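Local atomic coordinates of tubulin-like protein CetZ (Methanosaeta thermophila, PDB entry 3ZID), a protein that binds GTP, belongs to the tubulin/FtsZ superfamily of cytoskeletal GTPases and is probably involved in the control of archaeal cell shape. Residues E44-T50 against K64-V69; I125-K129 against M163-A168; L260-N264 against L322-L328. All coordinates share one frame; numbering follows the deposited sequence.

Interaction 1 of 3, residues E44-T50 against K64-V69; sequences ETIAINT and KDRLHV
Ala47 and Leu67 lie at the middle of a parallel strand pair in which 66-68 runs beside 42-49, the segment axes 26° apart. The ladder is regular: Ala47 N donates to Asp65 O, Leu67 N to Ala47 O at 2.8 Å, Asn49 N to Leu67 O and Val69 N to Asn49 O, so Ala47 and Asn49 use both their N-H and C=O groups across the pair.

The tight part includes the apolar face. Ile46 and Leu67 lie side by side and point the same way, Ile46 CG2 being 3.9 Å from Leu67 CB. Further along, Ile48 CG2 meets Val69 CG2 at 3.7 Å; it gets there because it stands opposite the backbone N while CG1 (chi1 -51°) turns back beside that N. Buried Asp65 is packed as closely, its CG 3.1 Å from Thr45 O.

Both ends are polar. At one, a water donates to Glu44 OE1 and to Asp65 OD2, 2.9 Å from the latter, and accepts from Thr45 N, bridging the strand at Glu44 and Thr45 to the 3-10 turn at Asp65. Arg100 pairs with Asp65 OD1 and Glu44 OE1, and Arg42 with Glu44 OE2. The solvent side is looser: exposed Lys64 folds back so that NZ forms a salt bridge with Asp65 OD1 at 2.9 Å, and at the other end His68 NE2 donates to Thr50 O over a long 3.3 Å, from above the carbonyl plane.

Asn49 and Thr50 reach the nucleotide site, bonding through their side chains to Asn14 and Thr116, both GTP-binding residues. The pair belongs to a beta-alpha-beta unit: strand 66-68 is an outermost strand of the Rossmann-like sheet, helix 79-98 covers the Leu67 and Val69 face, and helices 10-30 and 52-56 meet Ala47.

Interaction 2 of 3, residues I125-K129 against M163-A168; sequences IHELK and MIEVEA
The His126 imidazole meets Val166 at its edge: Val166 CG2 lies near the ring plane, 4.1 Å from ND1, and a water bound to ND1 at 2.7 Å sits in that plane. The same water donates to Val166 O, so the ring is tied to the other segment through its rim. The two segments belong to helices 117-131 and 150-165 of the Rossmann-like GTPase domain, consecutive helices separated by strand 136-143. Residues 163-168 carry the last part of the second helix and the turn after it, where Glu167 takes a positive phi of 57° and the chain leaves the helical course.

Val166 is the wedge between the helices. Its CG2 rests against the backbone of His126, 3.5 Å from CA, while CG1 lies between its own N and carbonyl carbon (chi1 79°) and from there reaches Ile125 CG2 at 3.8 Å. The CB of Ile125 is directed toward the other segment, and both branches touch it. CG2 takes Val166 and, a little farther off, Ala168 CB; CD1 meets Met163 SD at 3.8 Å, the two side chains crossing at about a right angle. Met163 bends at chi2, which brings its sulfur round to that methyl group. Beneath this apolar patch lie Val108 and Thr110 of strand 105-111 and Pro139 of strand 136-143.

Toward solvent the chemistry becomes polar. Lys129 bends at chi3 and lays its CD and CE against the carbonyls of Val166 and Glu167, where the chain turns out of helix 150-165. The carboxylate of Glu167 stays beyond salt-bridge range. Lys129 NZ instead donates to Val166 O at 3.2 Å and, weakly, to Glu167 O at 3.3 Å.

Interaction 3 of 3, residues L260-N264 against L322-L328; sequences LYPAN and LERAPGL
Tyr261 reaches from the loop before strand 270-279 to the start of the long C-terminal helix 326-369, packing a loop against a helix N-terminus with Ala325 at the N-cap position. An inverse gamma turn centred on Pro262 follows the tyrosine, closed by Ala263 N donating to Tyr261 O at 2.7 Å. The CB of Tyr261 leaves the backbone toward the other segment, and CG stands opposite its own N (chi1 171°), which carries the ring toward Leu322 and Leu328. Along one rim, CD1 and then CE1 pass Leu322 CD1, CE1 the nearer at 3.9 Å. Along the other rim, CE2 comes within 4.2 Å of Leu328 CD2. Both leucines approach the ring obliquely. One ring face is taken by Pro262 CD from the next residue, offset toward the rim.

The hydroxyl at the tip finds a tighter place. Leu328 CG lies 3.5 Å from OH, Gly327 CA is 3.4 Å away, and Ala325 CB stands a little farther off. Gly327 is what lets the oxygen come so close, since it places no side chain on the side facing the tyrosine.

The turn leaves Ala263 CB 3.7 Å from Leu322 CD2, so the two methyl branches of Leu322 are shared between Tyr261 and Ala263. Leu173 of strand 172-175 touches both Tyr261 and Leu328, joining this corner to the edge of the GTPase sheet. At the helix start, a water 2.8 Å from Tyr261 OH accepts a hydrogen bond from Gly327 N at 3.0 Å.

The three contacts follow one another along the chain without touching. Interactions 1 and 2 both belong to the GTPase domain: the first is an edge of its parallel sheet, the second a pair of helices packed over strands of that sheet. Interaction 3 lies beyond the chain's centre from interaction 1, about 17 Å away between nearest atoms, and is the most buried; the other two have solvent-facing sides. Backbone hydrogen bonds dominate interaction 1, a lysine on carbonyls of the turn after a helix finishes the apolar wedge of interaction 2, and interaction 3 relies on aliphatic contacts around one tyrosine. Each includes a bridging water, but only interaction 1 reaches GTP-binding residues directly.

Interaction 1 of 3, residues E44-T50 against K64-V69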
ATOM      1  N   GLU A  44     -16.248  -7.967   1.435  1.00 35.73           N
ATOM      2  CA  GLU A  44     -16.912  -6.850   0.772  1.00 35.14           C
ATOM      3  C   GLU A  44     -15.894  -5.883   0.187  1.00 32.35           C
ATOM      4  O   GLU A  44     -14.839  -5.635   0.766  1.00 27.54           O
ATOM      5  CB  GLU A  44     -17.822  -6.110   1.755  1.00 43.54           C
ATOM      6  CG  GLU A  44     -18.908  -6.986   2.362  1.00 49.62           C
ATOM      7  CD  GLU A  44     -20.134  -7.112   1.482  1.00 51.68           C
ATOM      8  OE1 GLU A  44     -20.133  -6.572   0.362  1.00 54.42           O
ATOM      9  OE2 GLU A  44     -21.098  -7.777   1.903  1.00 61.75           O
ATOM     10  N   THR A  45     -16.210  -5.353  -0.983  1.00 27.38           N
ATOM     11  CA  THR A  45     -15.315  -4.448  -1.652  1.00 31.01           C
ATOM     12  C   THR A  45     -16.073  -3.203  -2.043  1.00 28.03           C
ATOM     13  O   THR A  45     -17.168  -3.290  -2.594  1.00 26.57           O
ATOM     14  CB  THR A  45     -14.711  -5.093  -2.909  1.00 33.96           C
ATOM     15  OG1 THR A  45     -15.751  -5.393  -3.845  1.00 31.40           O
ATOM     16  CG2 THR A  45     -13.977  -6.375  -2.547  1.00 28.78           C
ATOM     17  N   ILE A  46     -15.497  -2.044  -1.743  1.00 27.87           N
ATOM     18  CA  ILE A  46     -16.050  -0.784  -2.217  1.00 24.86           C
ATOM     19  C   ILE A  46     -14.948   0.036  -2.838  1.00 21.98           C
ATOM     20  O   ILE A  46     -13.930   0.277  -2.208  1.00 23.23           O
ATOM     21  CB  ILE A  46     -16.692   0.041  -1.103  1.00 26.01           C
ATOM     22  CG1 ILE A  46     -17.707  -0.802  -0.340  1.00 25.50           C
ATOM     23  CG2 ILE A  46     -17.399   1.277  -1.692  1.00 20.95           C
ATOM     24  CD1 ILE A  46     -18.236  -0.094   0.876  1.00 31.61           C
ATOM     25  N   ALA A  47     -15.140   0.412  -4.098  1.00 22.36           N
ATOM     26  CA  ALA A  47     -14.245   1.328  -4.768  1.00 19.92           C
ATOM     27  C   ALA A  47     -14.779   2.745  -4.562  1.00 24.04           C
ATOM     28  O   ALA A  47     -15.891   3.061  -4.965  1.00 24.63           O
ATOM     29  CB  ALA A  47     -14.179   1.003  -6.229  1.00 22.08           C
ATOM     30  N   ILE A  48     -13.980   3.600  -3.942  1.00 27.13           N
ATOM     31  CA  ILE A  48     -14.417   4.961  -3.654  1.00 22.78           C
ATOM     32  C   ILE A  48     -13.571   5.944  -4.471  1.00 20.08           C
ATOM     33  O   ILE A  48     -12.341   5.824  -4.531  1.00 22.33           O
ATOM     34  CB  ILE A  48     -14.317   5.238  -2.135  1.00 25.51           C
ATOM     35  CG1 ILE A  48     -15.033   4.120  -1.364  1.00 25.40           C
ATOM     36  CG2 ILE A  48     -14.901   6.617  -1.793  1.00 27.72           C
ATOM     37  CD1 ILE A  48     -14.868   4.143   0.140  1.00 20.73           C
ATOM     38  N   ASN A  49     -14.238   6.906  -5.112  1.00 23.44           N
ATOM     39  CA  ASN A  49     -13.560   7.916  -5.922  1.00 23.46           C
ATOM     40  C   ASN A  49     -14.390   9.184  -6.116  1.00 28.39           C
ATOM     41  O   ASN A  49     -15.617   9.148  -6.099  1.00 33.63           O
ATOM     42  CB  ASN A  49     -13.196   7.340  -7.292  1.00 22.04           C
ATOM     43  CG  ASN A  49     -11.910   7.919  -7.849  1.00 27.98           C
ATOM     44  OD1 ASN A  49     -11.610   9.107  -7.669  1.00 26.93           O
ATOM     45  ND2 ASN A  49     -11.123   7.073  -8.510  1.00 22.44           N
ATOM     46  N   THR A  50     -13.702  10.303  -6.303  1.00 31.28           N
ATOM     47  CA  THR A  50     -14.352  11.567  -6.608  1.00 32.63           C
ATOM     48  C   THR A  50     -14.411  11.767  -8.112  1.00 32.67           C
ATOM     49  O   THR A  50     -15.065  12.683  -8.587  1.00 40.38           O
ATOM     50  CB  THR A  50     -13.566  12.742  -6.034  1.00 30.36           C
ATOM     51  OG1 THR A  50     -12.220  12.706  -6.534  1.00 32.44           O
ATOM     52  CG2 THR A  50     -13.549  12.686  -4.514  1.00 27.91           C
ATOM     53  N   LYS A  64     -22.903  -1.719  -7.574  1.00 36.98           N
ATOM     54  CA  LYS A  64     -23.214  -1.417  -6.185  1.00 38.99           C
ATOM     55  C   LYS A  64     -21.972  -1.173  -5.339  1.00 37.64           C
ATOM     56  O   LYS A  64     -22.058  -0.624  -4.242  1.00 37.20           O
ATOM     57  CB  LYS A  64     -24.012  -2.552  -5.573  1.00 40.93           C
ATOM     58  CG  LYS A  64     -23.367  -3.906  -5.758  1.00 48.28           C
ATOM     59  CD  LYS A  64     -24.114  -4.973  -4.965  1.00 53.31           C
ATOM     60  CE  LYS A  64     -23.697  -4.980  -3.496  1.00 49.15           C
ATOM     61  NZ  LYS A  64     -22.439  -5.744  -3.292  1.00 44.67           N
ATOM     62  N   ASP A  65     -20.819  -1.592  -5.847  1.00 31.43           N
ATOM     63  CA  ASP A  65     -19.585  -1.468  -5.098  1.00 33.82           C
ATOM     64  C   ASP A  65     -18.752  -0.298  -5.610  1.00 34.08           C
ATOM     65  O   ASP A  65     -17.583  -0.147  -5.247  1.00 32.71           O
ATOM     66  CB  ASP A  65     -18.790  -2.774  -5.182  1.00 35.65           C
ATOM     67  CG  ASP A  65     -19.487  -3.930  -4.482  1.00 43.43           C
ATOM     68  OD1 ASP A  65     -20.445  -3.682  -3.720  1.00 43.44           O
ATOM     69  OD2 ASP A  65     -19.054  -5.088  -4.667  1.00 44.15           O
ATOM     70  N   ARG A  66     -19.358   0.520  -6.466  1.00 35.37           N
ATOM     71  CA  ARG A  66     -18.696   1.708  -6.994  1.00 33.11           C
ATOM     72  C   ARG A  66     -19.324   2.955  -6.415  1.00 35.96           C
ATOM     73  O   ARG A  66     -20.443   3.318  -6.762  1.00 35.19           O
ATOM     74  CB  ARG A  66     -18.764   1.764  -8.517  1.00 32.52           C
ATOM     75  CG  ARG A  66     -18.229   0.553  -9.207  1.00 34.71           C
ATOM     76  CD  ARG A  66     -18.213   0.764 -10.714  1.00 39.82           C
ATOM     77  NE  ARG A  66     -17.847  -0.465 -11.407  1.00 45.32           N
ATOM     78  CZ  ARG A  66     -17.707  -0.573 -12.721  1.00 50.14           C
ATOM     79  NH1 ARG A  66     -17.901   0.484 -13.495  1.00 48.26           N
ATOM     80  NH2 ARG A  66     -17.360  -1.735 -13.258  1.00 52.99           N
ATOM     81  N   LEU A  67     -18.597   3.579  -5.496  1.00 38.23           N
ATOM     82  CA  LEU A  67     -19.091   4.727  -4.765  1.00 31.09           C
ATOM     83  C   LEU A  67     -18.494   6.030  -5.290  1.00 35.81           C
ATOM     84  O   LEU A  67     -17.290   6.287  -5.143  1.00 27.72           O
ATOM     85  CB  LEU A  67     -18.811   4.566  -3.271  1.00 36.29           C
ATOM     86  CG  LEU A  67     -19.347   5.712  -2.408  1.00 40.21           C
ATOM     87  CD1 LEU A  67     -20.851   5.830  -2.566  1.00 38.82           C
ATOM     88  CD2 LEU A  67     -18.996   5.495  -0.954  1.00 42.30           C
ATOM     89  N   HIS A  68     -19.336   6.821  -5.952  1.00 38.51           N
ATOM     90  CA  HIS A  68     -18.941   8.139  -6.420  1.00 41.83           C
ATOM     91  C   HIS A  68     -19.161   9.176  -5.328  1.00 37.30           C
ATOM     92  O   HIS A  68     -20.228   9.258  -4.733  1.00 35.74           O
ATOM     93  CB  HIS A  68     -19.718   8.541  -7.677  1.00 43.50           C
ATOM     94  CG  HIS A  68     -19.228   9.814  -8.296  1.00 44.27           C
ATOM     95  ND1 HIS A  68     -20.072  10.739  -8.863  1.00 47.46           N
ATOM     96  CD2 HIS A  68     -17.977  10.314  -8.433  1.00 44.55           C
ATOM     97  CE1 HIS A  68     -19.365  11.757  -9.323  1.00 46.86           C
ATOM     98  NE2 HIS A  68     -18.090  11.524  -9.076  1.00 47.25           N
ATOM     99  N   VAL A  69     -18.123   9.943  -5.049  1.00 31.65           N
ATOM    100  CA  VAL A  69     -18.221  11.036  -4.104  1.00 32.23           C
ATOM    101  C   VAL A  69     -18.146  12.332  -4.893  1.00 34.77           C
ATOM    102  O   VAL A  69     -17.066  12.712  -5.336  1.00 41.25           O
ATOM    103  CB  VAL A  69     -17.076  10.982  -3.091  1.00 39.39           C
ATOM    104  CG1 VAL A  69     -17.187  12.132  -2.117  1.00 31.81           C
ATOM    105  CG2 VAL A  69     -17.053   9.616  -2.371  1.00 36.26           C
TER
HETATM  106  O   HOH W   1     -18.725  -6.390  -2.125  1.00 33.36           O

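Interaction 2 of 3, residues I125-K129 against M163-A168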
ATOM      1  N   ILE A 125      -9.779   6.106   7.953  1.00 24.52           N
ATOM      2  CA  ILE A 125      -9.300   5.133   8.931  1.00 30.83           C
ATOM      3  C   ILE A 125      -9.612   5.641  10.342  1.00 31.95           C
ATOM      4  O   ILE A 125     -10.055   4.877  11.212  1.00 28.44           O
ATOM      5  CB  ILE A 125      -7.795   4.861   8.748  1.00 27.44           C
ATOM      6  CG1 ILE A 125      -7.572   4.078   7.454  1.00 28.83           C
ATOM      7  CG2 ILE A 125      -7.214   4.139   9.955  1.00 26.01           C
ATOM      8  CD1 ILE A 125      -6.136   4.108   6.961  1.00 33.82           C
ATOM      9  N   HIS A 126      -9.411   6.935  10.557  1.00 26.80           N
ATOM     10  CA  HIS A 126      -9.711   7.519  11.852  1.00 28.68           C
ATOM     11  C   HIS A 126     -11.144   7.213  12.257  1.00 34.60           C
ATOM     12  O   HIS A 126     -11.418   6.782  13.376  1.00 34.90           O
ATOM     13  CB  HIS A 126      -9.517   9.043  11.830  1.00 32.19           C
ATOM     14  CG  HIS A 126      -9.772   9.691  13.161  1.00 31.06           C
ATOM     15  ND1 HIS A 126      -9.015   9.413  14.282  1.00 35.24           N
ATOM     16  CD2 HIS A 126     -10.751  10.533  13.569  1.00 28.74           C
ATOM     17  CE1 HIS A 126      -9.488  10.094  15.310  1.00 34.48           C
ATOM     18  NE2 HIS A 126     -10.537  10.784  14.903  1.00 37.11           N
ATOM     19  N   GLU A 127     -12.062   7.456  11.335  1.00 30.42           N
ATOM     20  CA  GLU A 127     -13.467   7.237  11.609  1.00 29.63           C
ATOM     21  C   GLU A 127     -13.793   5.758  11.790  1.00 26.87           C
ATOM     22  O   GLU A 127     -14.569   5.387  12.667  1.00 29.38           O
ATOM     23  CB  GLU A 127     -14.311   7.858  10.497  1.00 38.16           C
ATOM     24  CG  GLU A 127     -14.264   9.378  10.493  1.00 42.96           C
ATOM     25  CD  GLU A 127     -14.684   9.961  11.841  1.00 56.00           C
ATOM     26  OE1 GLU A 127     -15.684   9.471  12.428  1.00 53.75           O
ATOM     27  OE2 GLU A 127     -14.013  10.900  12.319  1.00 61.69           O
ATOM     28  N   LEU A 128     -13.160   4.914  10.983  1.00 28.54           N
ATOM     29  CA  LEU A 128     -13.391   3.468  11.044  1.00 33.42           C
ATOM     30  C   LEU A 128     -12.961   2.858  12.379  1.00 37.15           C
ATOM     31  O   LEU A 128     -13.639   1.961  12.915  1.00 33.35           O
ATOM     32  CB  LEU A 128     -12.679   2.753   9.881  1.00 30.57           C
ATOM     33  CG  LEU A 128     -13.273   2.994   8.488  1.00 35.14           C
ATOM     34  CD1 LEU A 128     -12.364   2.441   7.403  1.00 35.65           C
ATOM     35  CD2 LEU A 128     -14.682   2.413   8.380  1.00 44.26           C
ATOM     36  N   LYS A 129     -11.836   3.337  12.910  1.00 32.00           N
ATOM     37  CA  LYS A 129     -11.315   2.835  14.181  1.00 34.26           C
ATOM     38  C   LYS A 129     -12.287   3.106  15.314  1.00 35.79           C
ATOM     39  O   LYS A 129     -12.385   2.309  16.237  1.00 34.67           O
ATOM     40  CB  LYS A 129      -9.954   3.435  14.523  1.00 38.26           C
ATOM     41  CG  LYS A 129      -8.787   2.855  13.763  1.00 40.02           C
ATOM     42  CD  LYS A 129      -7.513   3.533  14.212  1.00 46.77           C
ATOM     43  CE  LYS A 129      -7.273   3.288  15.693  1.00 47.67           C
ATOM     44  NZ  LYS A 129      -6.448   4.377  16.300  1.00 53.16           N
ATOM     45  N   MET A 163      -0.818   8.696   8.086  1.00 34.37           N
ATOM     46  CA  MET A 163      -1.108   7.265   8.238  1.00 36.33           C
ATOM     47  C   MET A 163      -0.581   6.735   9.564  1.00 37.50           C
ATOM     48  O   MET A 163      -1.284   6.053  10.299  1.00 40.25           O
ATOM     49  CB  MET A 163      -0.466   6.457   7.100  1.00 36.01           C
ATOM     50  CG  MET A 163      -1.242   6.404   5.785  1.00 37.45           C
ATOM     51  SD  MET A 163      -2.929   5.784   5.945  1.00 40.84           S
ATOM     52  CE  MET A 163      -3.294   5.548   4.223  1.00 34.43           C
ATOM     53  N   ILE A 164       0.668   7.061   9.859  1.00 37.92           N
ATOM     54  CA  ILE A 164       1.285   6.696  11.119  1.00 37.48           C
ATOM     55  C   ILE A 164       0.536   7.333  12.281  1.00 37.40           C
ATOM     56  O   ILE A 164       0.228   6.675  13.281  1.00 37.77           O
ATOM     57  CB  ILE A 164       2.747   7.159  11.146  1.00 46.60           C
ATOM     58  CG1 ILE A 164       3.561   6.405  10.099  1.00 47.87           C
ATOM     59  CG2 ILE A 164       3.358   6.976  12.525  1.00 50.40           C
ATOM     60  CD1 ILE A 164       4.924   7.001   9.920  1.00 55.72           C
ATOM     61  N   GLU A 165       0.228   8.616  12.122  1.00 37.55           N
ATOM     62  CA  GLU A 165      -0.478   9.392  13.134  1.00 42.66           C
ATOM     63  C   GLU A 165      -1.844   8.808  13.497  1.00 38.09           C
ATOM     64  O   GLU A 165      -2.275   8.865  14.637  1.00 35.85           O
ATOM     65  CB  GLU A 165      -0.615  10.841  12.661  1.00 50.85           C
ATOM     66  CG  GLU A 165       0.707  11.600  12.721  1.00 62.83           C
ATOM     67  CD  GLU A 165       0.581  13.080  12.384  1.00 70.69           C
ATOM     68  OE1 GLU A 165      -0.382  13.461  11.681  1.00 71.10           O
ATOM     69  OE2 GLU A 165       1.465  13.858  12.814  1.00 73.68           O
ATOM     70  N   VAL A 166      -2.532   8.243  12.522  1.00 38.71           N
ATOM     71  CA  VAL A 166      -3.892   7.781  12.764  1.00 43.08           C
ATOM     72  C   VAL A 166      -3.912   6.413  13.475  1.00 41.75           C
ATOM     73  O   VAL A 166      -4.967   5.926  13.887  1.00 45.67           O
ATOM     74  CB  VAL A 166      -4.701   7.756  11.444  1.00 41.91           C
ATOM     75  CG1 VAL A 166      -4.351   6.522  10.631  1.00 40.69           C
ATOM     76  CG2 VAL A 166      -6.187   7.829  11.720  1.00 43.62           C
ATOM     77  N   GLU A 167      -2.726   5.832  13.654  1.00 31.68           N
ATOM     78  CA  GLU A 167      -2.533   4.614  14.444  1.00 35.17           C
ATOM     79  C   GLU A 167      -3.368   3.425  13.960  1.00 37.62           C
ATOM     80  O   GLU A 167      -4.075   2.778  14.732  1.00 38.08           O
ATOM     81  CB  GLU A 167      -2.831   4.881  15.924  1.00 48.27           C
ATOM     82  CG  GLU A 167      -1.736   5.639  16.656  1.00 61.83           C
ATOM     83  CD  GLU A 167      -2.089   5.930  18.108  1.00 73.85           C
ATOM     84  OE1 GLU A 167      -3.283   5.810  18.473  1.00 79.70           O
ATOM     85  OE2 GLU A 167      -1.169   6.279  18.882  1.00 73.11           O
ATOM     86  N   ALA A 168      -3.238   3.118  12.681  1.00 34.87           N
ATOM     87  CA  ALA A 168      -3.815   1.911  12.121  1.00 37.63           C
ATOM     88  C   ALA A 168      -2.996   0.711  12.582  1.00 40.64           C
ATOM     89  O   ALA A 168      -2.021   0.874  13.299  1.00 40.85           O
ATOM     90  CB  ALA A 168      -3.829   2.000  10.622  1.00 35.43           C
TER
HETATM   91  O   HOH W   2      -7.054   7.718  15.125  1.00 43.09           O

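Interaction 3 of 3, residues L260-N264 against L322-L328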
ATOM      1  N   LEU A 260       7.080  -6.339  -2.044  1.00 20.30           N
ATOM      2  CA  LEU A 260       6.391  -5.236  -2.723  1.00 15.39           C
ATOM      3  C   LEU A 260       7.132  -3.902  -2.487  1.00 16.40           C
ATOM      4  O   LEU A 260       6.938  -2.907  -3.206  1.00 20.17           O
ATOM      5  CB  LEU A 260       4.948  -5.134  -2.238  1.00 14.92           C
ATOM      6  CG  LEU A 260       4.019  -6.291  -2.606  1.00 21.13           C
ATOM      7  CD1 LEU A 260       2.690  -6.072  -1.943  1.00 17.16           C
ATOM      8  CD2 LEU A 260       3.839  -6.379  -4.119  1.00 20.91           C
ATOM      9  N   TYR A 261       8.012  -3.922  -1.495  1.00 16.79           N
ATOM     10  CA  TYR A 261       8.829  -2.799  -1.111  1.00 23.56           C
ATOM     11  C   TYR A 261      10.201  -3.408  -0.824  1.00 28.15           C
ATOM     12  O   TYR A 261      10.284  -4.379  -0.095  1.00 26.49           O
ATOM     13  CB  TYR A 261       8.234  -2.129   0.140  1.00 18.03           C
ATOM     14  CG  TYR A 261       9.130  -1.061   0.759  1.00 23.97           C
ATOM     15  CD1 TYR A 261      10.081  -1.391   1.716  1.00 28.25           C
ATOM     16  CD2 TYR A 261       9.027   0.277   0.374  1.00 27.53           C
ATOM     17  CE1 TYR A 261      10.899  -0.418   2.279  1.00 33.87           C
ATOM     18  CE2 TYR A 261       9.841   1.251   0.932  1.00 25.26           C
ATOM     19  CZ  TYR A 261      10.769   0.900   1.879  1.00 31.59           C
ATOM     20  OH  TYR A 261      11.577   1.865   2.421  1.00 32.28           O
ATOM     21  N   PRO A 262      11.279  -2.822  -1.376  1.00 26.43           N
ATOM     22  CA  PRO A 262      12.620  -3.428  -1.314  1.00 29.90           C
ATOM     23  C   PRO A 262      13.313  -3.350   0.048  1.00 31.90           C
ATOM     24  O   PRO A 262      14.403  -2.780   0.139  1.00 29.94           O
ATOM     25  CB  PRO A 262      13.424  -2.607  -2.330  1.00 34.17           C
ATOM     26  CG  PRO A 262      12.766  -1.277  -2.342  1.00 33.97           C
ATOM     27  CD  PRO A 262      11.283  -1.554  -2.130  1.00 33.11           C
ATOM     28  N   ALA A 263      12.713  -3.930   1.082  1.00 31.68           N
ATOM     29  CA  ALA A 263      13.388  -4.051   2.375  1.00 32.88           C
ATOM     30  C   ALA A 263      14.538  -5.060   2.272  1.00 29.29           C
ATOM     31  O   ALA A 263      14.476  -6.029   1.515  1.00 33.53           O
ATOM     32  CB  ALA A 263      12.418  -4.457   3.458  1.00 29.10           C
ATOM     33  N   ASN A 264      15.616  -4.797   2.994  1.00 29.43           N
ATOM     34  CA  ASN A 264      16.763  -5.698   2.998  1.00 36.13           C
ATOM     35  C   ASN A 264      16.767  -6.519   4.273  1.00 39.52           C
ATOM     36  O   ASN A 264      17.250  -6.058   5.310  1.00 42.40           O
ATOM     37  CB  ASN A 264      18.080  -4.923   2.857  1.00 38.02           C
ATOM     38  CG  ASN A 264      19.290  -5.835   2.621  1.00 40.65           C
ATOM     39  OD1 ASN A 264      19.313  -7.001   3.027  1.00 39.03           O
ATOM     40  ND2 ASN A 264      20.306  -5.291   1.970  1.00 41.05           N
ATOM     41  N   LEU A 322       8.880  -3.651   9.532  1.00 29.72           N
ATOM     42  CA  LEU A 322      10.190  -2.993   9.423  1.00 27.55           C
ATOM     43  C   LEU A 322      10.644  -2.363  10.735  1.00 29.55           C
ATOM     44  O   LEU A 322       9.833  -1.787  11.460  1.00 33.78           O
ATOM     45  CB  LEU A 322      10.166  -1.920   8.330  1.00 21.99           C
ATOM     46  CG  LEU A 322       9.810  -2.499   6.958  1.00 20.21           C
ATOM     47  CD1 LEU A 322       9.855  -1.423   5.875  1.00 30.15           C
ATOM     48  CD2 LEU A 322      10.735  -3.698   6.622  1.00 29.00           C
ATOM     49  N   GLU A 323      11.933  -2.505  11.050  1.00 38.21           N
ATOM     50  CA  GLU A 323      12.572  -1.721  12.110  1.00 40.10           C
ATOM     51  C   GLU A 323      13.137  -0.427  11.530  1.00 42.30           C
ATOM     52  O   GLU A 323      13.113   0.612  12.174  1.00 46.19           O
ATOM     53  CB  GLU A 323      13.718  -2.506  12.766  1.00 44.03           C
ATOM     54  CG  GLU A 323      13.285  -3.751  13.526  1.00 52.45           C
ATOM     55  CD  GLU A 323      12.416  -3.447  14.740  1.00 53.16           C
ATOM     56  OE1 GLU A 323      12.754  -2.526  15.511  1.00 48.92           O
ATOM     57  OE2 GLU A 323      11.388  -4.130  14.918  1.00 58.66           O
ATOM     58  N   ARG A 324      13.678  -0.520  10.317  1.00 39.88           N
ATOM     59  CA  ARG A 324      14.291   0.606   9.621  1.00 40.12           C
ATOM     60  C   ARG A 324      13.785   0.657   8.177  1.00 37.83           C
ATOM     61  O   ARG A 324      13.461  -0.380   7.585  1.00 32.52           O
ATOM     62  CB  ARG A 324      15.817   0.455   9.646  1.00 43.48           C
ATOM     63  CG  ARG A 324      16.350   0.215  11.044  1.00 45.64           C
ATOM     64  CD  ARG A 324      17.840   0.063  11.081  1.00 48.59           C
ATOM     65  NE  ARG A 324      18.274  -1.320  10.933  1.00 45.98           N
ATOM     66  CZ  ARG A 324      18.896  -1.777   9.854  1.00 42.32           C
ATOM     67  NH1 ARG A 324      19.134  -0.964   8.829  1.00 48.21           N
ATOM     68  NH2 ARG A 324      19.278  -3.037   9.797  1.00 35.53           N
ATOM     69  N   ALA A 325      13.703   1.861   7.616  1.00 29.08           N
ATOM     70  CA  ALA A 325      13.248   2.030   6.244  1.00 27.36           C
ATOM     71  C   ALA A 325      14.019   3.126   5.518  1.00 36.93           C
ATOM     72  O   ALA A 325      13.452   4.178   5.227  1.00 41.53           O
ATOM     73  CB  ALA A 325      11.779   2.371   6.233  1.00 26.85           C
ATOM     74  N   PRO A 326      15.301   2.886   5.202  1.00 34.67           N
ATOM     75  CA  PRO A 326      16.097   3.933   4.541  1.00 36.49           C
ATOM     76  C   PRO A 326      15.490   4.384   3.212  1.00 37.93           C
ATOM     77  O   PRO A 326      15.655   5.540   2.835  1.00 40.92           O
ATOM     78  CB  PRO A 326      17.468   3.273   4.348  1.00 41.61           C
ATOM     79  CG  PRO A 326      17.209   1.779   4.480  1.00 45.16           C
ATOM     80  CD  PRO A 326      16.088   1.669   5.464  1.00 38.64           C
ATOM     81  N   GLY A 327      14.783   3.495   2.523  1.00 35.81           N
ATOM     82  CA  GLY A 327      14.137   3.847   1.265  1.00 36.81           C
ATOM     83  C   GLY A 327      13.107   4.966   1.406  1.00 38.14           C
ATOM     84  O   GLY A 327      12.963   5.819   0.521  1.00 38.77           O
ATOM     85  N   LEU A 328      12.363   4.939   2.507  1.00 32.02           N
ATOM     86  CA  LEU A 328      11.398   5.994   2.820  1.00 37.22           C
ATOM     87  C   LEU A 328      12.084   7.313   3.169  1.00 35.25           C
ATOM     88  O   LEU A 328      11.577   8.389   2.854  1.00 35.39           O
ATOM     89  CB  LEU A 328      10.476   5.553   3.962  1.00 38.24           C
ATOM     90  CG  LEU A 328       9.468   4.459   3.594  1.00 35.54           C
ATOM     91  CD1 LEU A 328       8.641   4.099   4.795  1.00 35.62           C
ATOM     92  CD2 LEU A 328       8.570   4.899   2.459  1.00 32.77           C
TER
HETATM   93  O   HOH W   3      14.035   0.610   3.027  1.00 40.72           O